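Local coordinates for protein ribulose bisphosphate carboxylase (Pyrococcus horikoshii, PDB 2CWX) that probably catalyses the magnesium-dependent addition of carbon dioxide and water to ribulose 1,5-bisphosphate, giving two molecules of 3-phosphoglycerate in an archaeal AMP degradation pathway, at residues V28-E33 with L118-F123; E128-F133 with A302-V307. All coordinates share one frame; numbering follows the deposited sequence.

Overall arrangement
The two contacts come in series along the chain, with centres about 20 Å apart. Contact 1 joins strands 25-34 and 115-124, neighbours in the mixed sheet of the RuBisCO N-terminal domain. Strand 115-124 runs on into helix 127-130, so the chain leaves contact 1 and almost at once enters contact 2, where residues 128-133 lie against the end of helix 295-305 of the catalytic TIM barrel. Phe123 at the end of the first contact also packs on the sulfur of Met304 in the second, CE1 to SD 3.7 Å. Apolar side chains thus link sheet, connecting helix and barrel, consistent with a close seating of the sheet on the barrel.

Contact 1: residues V28-E33 with L118-F123; sequences VEYYFE and LRLLDF
Strands 28-33 and 118-123 run antiparallel, their axes 4.6 Å apart at closest and 161° between directions, in the sheet of the RuBisCO N-terminal domain. A classic beta bulge interrupts the pairing: Leu121 and Asp122 both face Glu29, whose N bonds to Asp122 O and whose O takes Leu121 N, each at 2.9 Å. Beyond it, Tyr31 and Arg119 pair through both N-H and C=O groups.

Val28, Tyr30, Phe32, Leu118, Leu120 and Phe123 share one face, where helix 39-49 packs on Tyr30, Phe32 and Leu118. Branched Val28 lays CG1 over one face of the Tyr30 ring, toward its rim, and touches Leu120 CD1 at 3.8 Å. Leu118 CD1 reaches Tyr30 CD1 at 3.7 Å and also Phe32 CB. Tyrosine suits this buried place because its ring fills the space among these aliphatics while its hydroxyl bonds to Val105 O; an alanine here would probably open a gap between Val28 and Leu118 and take from Val105 O the hydroxyl that bonds to it.

On the other face, the carboxylates of Glu29 and Asp122 lie side by side, a likely repulsion, probably eased because Asp122 OD1 is in a salt bridge with Lys300. Tyr31 has CG anti to its backbone N (chi1 171°), which carries the ring away from strand 118-123; Leu121, in the bulge, points toward strand 28-33 and sets CD2 3.8 Å from Tyr31 CB.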
# COMPACT_ATOMS: atom_id res chain seq x y z
N VAL A 28 36.90 7.99 -25.85
CA VAL A 28 36.11 9.05 -26.44
C VAL A 28 36.98 9.74 -27.47
O VAL A 28 38.19 9.93 -27.25
CB VAL A 28 35.62 10.07 -25.41
CG1 VAL A 28 34.78 11.19 -26.10
CG2 VAL A 28 34.78 9.39 -24.34
N GLU A 29 36.38 10.06 -28.60
CA GLU A 29 37.06 10.75 -29.69
C GLU A 29 36.53 12.17 -29.77
O GLU A 29 35.34 12.36 -29.89
CB GLU A 29 36.81 10.05 -31.03
CG GLU A 29 37.04 8.54 -31.05
CD GLU A 29 37.05 7.96 -32.48
OE1 GLU A 29 36.57 6.81 -32.67
OE2 GLU A 29 37.53 8.67 -33.42
N TYR A 30 37.43 13.15 -29.74
CA TYR A 30 37.07 14.55 -29.87
C TYR A 30 37.77 15.20 -31.07
O TYR A 30 38.95 14.93 -31.33
CB TYR A 30 37.50 15.33 -28.62
CG TYR A 30 36.90 14.88 -27.30
CD1 TYR A 30 35.66 15.38 -26.87
CD2 TYR A 30 37.56 14.00 -26.48
CE1 TYR A 30 35.10 14.98 -25.66
CE2 TYR A 30 37.02 13.61 -25.26
CZ TYR A 30 35.79 14.11 -24.85
OH TYR A 30 35.26 13.72 -23.66
N TYR A 31 37.06 16.09 -31.75
CA TYR A 31 37.65 17.16 -32.55
C TYR A 31 37.73 18.43 -31.72
O TYR A 31 36.82 18.76 -30.97
CB TYR A 31 36.80 17.43 -33.77
CG TYR A 31 37.21 18.68 -34.56
CD1 TYR A 31 36.64 19.93 -34.29
CD2 TYR A 31 38.16 18.60 -35.57
CE1 TYR A 31 37.03 21.07 -35.02
CE2 TYR A 31 38.52 19.72 -36.31
CZ TYR A 31 37.97 20.94 -36.03
OH TYR A 31 38.35 22.06 -36.77
N PHE A 32 38.84 19.16 -31.84
CA PHE A 32 38.97 20.43 -31.18
C PHE A 32 39.93 21.38 -31.93
O PHE A 32 40.74 20.96 -32.76
CB PHE A 32 39.46 20.24 -29.73
CG PHE A 32 40.87 19.82 -29.63
CD1 PHE A 32 41.22 18.48 -29.66
CD2 PHE A 32 41.87 20.77 -29.50
CE1 PHE A 32 42.55 18.08 -29.58
CE2 PHE A 32 43.21 20.38 -29.40
CZ PHE A 32 43.54 19.03 -29.44
N GLU A 33 39.81 22.66 -31.59
CA GLU A 33 40.72 23.70 -32.05
C GLU A 33 41.23 24.41 -30.81
O GLU A 33 40.43 24.94 -30.02
CB GLU A 33 39.97 24.68 -32.94
CG GLU A 33 39.55 24.08 -34.27
CD GLU A 33 38.43 24.85 -34.93
OE1 GLU A 33 38.18 26.00 -34.51
OE2 GLU A 33 37.77 24.30 -35.84
N LEU A 118 35.04 22.39 -29.68
CA LEU A 118 35.18 21.03 -29.18
C LEU A 118 33.94 20.29 -29.62
O LEU A 118 32.83 20.77 -29.40
CB LEU A 118 35.29 21.00 -27.66
CG LEU A 118 35.33 19.57 -27.10
CD1 LEU A 118 36.65 18.91 -27.48
CD2 LEU A 118 35.10 19.54 -25.60
N ARG A 119 34.15 19.14 -30.25
CA ARG A 119 33.07 18.26 -30.69
C ARG A 119 33.33 16.82 -30.24
O ARG A 119 34.38 16.25 -30.55
CB ARG A 119 32.98 18.32 -32.20
CG ARG A 119 31.58 18.00 -32.74
CD ARG A 119 31.52 17.91 -34.27
NE ARG A 119 30.15 17.68 -34.68
CZ ARG A 119 29.77 17.22 -35.84
NH1 ARG A 119 30.64 16.87 -36.78
NH2 ARG A 119 28.48 17.10 -36.05
N LEU A 120 32.38 16.25 -29.52
CA LEU A 120 32.42 14.83 -29.17
C LEU A 120 31.96 14.04 -30.39
O LEU A 120 30.84 14.11 -30.81
CB LEU A 120 31.57 14.58 -27.92
CG LEU A 120 31.18 13.20 -27.37
CD1 LEU A 120 31.69 12.02 -28.10
CD2 LEU A 120 31.49 13.10 -25.88
N LEU A 121 32.87 13.29 -30.97
CA LEU A 121 32.64 12.63 -32.25
C LEU A 121 32.05 11.24 -32.08
O LEU A 121 31.23 10.82 -32.84
CB LEU A 121 33.96 12.52 -32.99
CG LEU A 121 34.39 13.56 -34.02
CD1 LEU A 121 33.66 14.92 -33.96
CD2 LEU A 121 35.92 13.75 -34.00
N ASP A 122 32.50 10.52 -31.08
CA ASP A 122 32.11 9.13 -30.90
C ASP A 122 32.67 8.64 -29.58
O ASP A 122 33.59 9.26 -29.02
CB ASP A 122 32.70 8.27 -32.05
CG ASP A 122 32.01 6.92 -32.21
OD1 ASP A 122 31.00 6.59 -31.50
OD2 ASP A 122 32.43 6.11 -33.06
N PHE A 123 32.11 7.55 -29.07
CA PHE A 123 32.67 6.92 -27.87
C PHE A 123 32.50 5.42 -28.01
O PHE A 123 31.63 4.93 -28.76
CB PHE A 123 32.07 7.48 -26.56
CG PHE A 123 30.62 7.12 -26.35
CD1 PHE A 123 30.27 6.07 -25.53
CD2 PHE A 123 29.61 7.82 -26.99
CE1 PHE A 123 28.94 5.72 -25.36
CE2 PHE A 123 28.30 7.47 -26.85
CZ PHE A 123 27.95 6.43 -26.04

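Contact 2: residues E128-F133 with A302-V307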
# COMPACT_ATOMS: atom_id res chain seq x y z
N GLU A 128 32.54 -4.34 -20.04
CA GLU A 128 32.18 -4.18 -18.66
C GLU A 128 31.34 -2.90 -18.35
O GLU A 128 30.66 -2.84 -17.33
CB GLU A 128 33.42 -4.30 -17.75
CG GLU A 128 33.93 -5.75 -17.62
CD GLU A 128 32.85 -6.73 -17.11
OE1 GLU A 128 32.58 -7.75 -17.79
OE2 GLU A 128 32.27 -6.48 -16.01
N TYR A 129 31.35 -1.92 -19.23
CA TYR A 129 30.46 -0.76 -19.11
C TYR A 129 29.12 -1.06 -19.80
O TYR A 129 28.01 -0.81 -19.24
CB TYR A 129 31.13 0.51 -19.75
CG TYR A 129 30.30 1.75 -19.44
CD1 TYR A 129 30.52 2.47 -18.28
CD2 TYR A 129 29.27 2.15 -20.27
CE1 TYR A 129 29.76 3.57 -17.96
CE2 TYR A 129 28.45 3.26 -19.94
CZ TYR A 129 28.72 3.96 -18.77
OH TYR A 129 27.95 5.05 -18.39
N LEU A 130 29.23 -1.60 -21.01
CA LEU A 130 28.09 -1.85 -21.90
C LEU A 130 27.14 -2.88 -21.35
O LEU A 130 25.93 -2.80 -21.53
CB LEU A 130 28.62 -2.33 -23.25
CG LEU A 130 27.61 -2.40 -24.39
CD1 LEU A 130 26.89 -1.08 -24.60
CD2 LEU A 130 28.31 -2.82 -25.74
N ARG A 131 27.67 -3.85 -20.62
CA ARG A 131 26.86 -4.93 -20.08
C ARG A 131 25.83 -4.46 -19.05
O ARG A 131 24.94 -5.21 -18.72
CB ARG A 131 27.76 -6.02 -19.46
CG ARG A 131 28.37 -5.66 -18.11
CD ARG A 131 29.31 -6.72 -17.61
NE ARG A 131 28.55 -7.89 -17.18
CZ ARG A 131 28.99 -9.14 -17.13
NH1 ARG A 131 30.23 -9.44 -17.47
NH2 ARG A 131 28.17 -10.10 -16.73
N HIS A 132 25.96 -3.24 -18.53
CA HIS A 132 24.98 -2.72 -17.59
C HIS A 132 23.89 -1.91 -18.29
O HIS A 132 23.20 -1.21 -17.64
CB HIS A 132 25.68 -1.88 -16.52
CG HIS A 132 26.71 -2.67 -15.79
ND1 HIS A 132 28.06 -2.56 -16.05
CD2 HIS A 132 26.57 -3.68 -14.91
CE1 HIS A 132 28.71 -3.44 -15.30
NE2 HIS A 132 27.83 -4.13 -14.61
N PHE A 133 23.79 -2.02 -19.62
CA PHE A 133 22.71 -1.43 -20.41
C PHE A 133 22.00 -2.55 -21.11
O PHE A 133 22.63 -3.53 -21.51
CB PHE A 133 23.29 -0.42 -21.40
CG PHE A 133 23.75 0.81 -20.73
CD1 PHE A 133 25.03 0.89 -20.20
CD2 PHE A 133 22.85 1.81 -20.44
CE1 PHE A 133 25.43 2.00 -19.44
CE2 PHE A 133 23.25 2.94 -19.73
CZ PHE A 133 24.56 3.02 -19.24
N ALA A 302 21.51 6.57 -27.20
CA ALA A 302 20.08 6.19 -27.26
C ALA A 302 19.87 4.72 -27.54
O ALA A 302 18.96 4.11 -27.00
CB ALA A 302 19.37 7.01 -28.30
N ARG A 303 20.75 4.14 -28.37
CA ARG A 303 20.68 2.72 -28.66
C ARG A 303 21.10 1.90 -27.39
O ARG A 303 20.47 0.93 -27.04
CB ARG A 303 21.52 2.35 -29.88
CG ARG A 303 21.66 0.83 -30.10
CD ARG A 303 22.12 0.45 -31.47
NE ARG A 303 22.13 -1.00 -31.63
CZ ARG A 303 22.97 -1.72 -32.36
NH1 ARG A 303 23.93 -1.16 -33.08
NH2 ARG A 303 22.83 -3.05 -32.35
N MET A 304 22.11 2.35 -26.67
CA MET A 304 22.54 1.64 -25.44
C MET A 304 21.47 1.57 -24.42
O MET A 304 21.23 0.53 -23.82
CB MET A 304 23.70 2.38 -24.81
CG MET A 304 24.90 2.26 -25.56
SD MET A 304 26.29 3.14 -24.78
CE MET A 304 26.35 2.45 -23.33
N ILE A 305 20.80 2.69 -24.20
CA ILE A 305 19.69 2.74 -23.25
C ILE A 305 18.58 1.88 -23.77
O ILE A 305 18.03 1.02 -23.06
CB ILE A 305 19.21 4.18 -23.00
CG1 ILE A 305 20.29 4.98 -22.32
CG2 ILE A 305 17.96 4.21 -22.08
CD1 ILE A 305 20.04 6.49 -22.29
N GLY A 306 18.26 2.09 -25.03
CA GLY A 306 17.44 1.16 -25.78
C GLY A 306 16.17 1.77 -26.35
O GLY A 306 15.11 1.26 -26.07
N VAL A 307 16.29 2.84 -27.13
CA VAL A 307 15.21 3.19 -28.08
C VAL A 307 15.15 2.13 -29.20
O VAL A 307 16.13 1.55 -29.53
CB VAL A 307 15.36 4.60 -28.65
CG1 VAL A 307 15.52 5.64 -27.49
CG2 VAL A 307 16.53 4.71 -29.56
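Residues 128-133 comprise part of helix 127-130 and a type I beta turn from Leu130 to Phe133, with Phe133 CA 5.9 Å from Ile305 CA at the C-terminal end of helix 295-305 of the TIM barrel. That helix stops in a Schellman motif: Gly306, the C-prime residue, has positive phi (122°), where a side chain would jam against the preceding carbonyl, Val307 N reaches Ala302 O and Gly306 N approaches Arg303 O; Ala302 O also takes Gly306 N, from the opposite face of its plane.

Met304 carries the packing. Its long, unbranched side chain, extended to the sulfur and then bent (chi3 58°), sets CE among three side chains of the other segment. The methyl lies over one face of the Phe133 ring, 4.1 Å from its centroid, a CH-pi contact that accompanies the Met-aromatic approach of SD. It also meets Leu130 CD1 at 3.8 Å and the edge of the Tyr129 ring, near its plane. Aromatic and aliphatic groups suit this buried seam against the barrel, where Trp337 adds to the cover of Leu130 and Met304. Arg131 pairs with Glu128 and bonds to Leu90 O of a second subunit. Phe133 CB rests 3.3 Å from Met304 O.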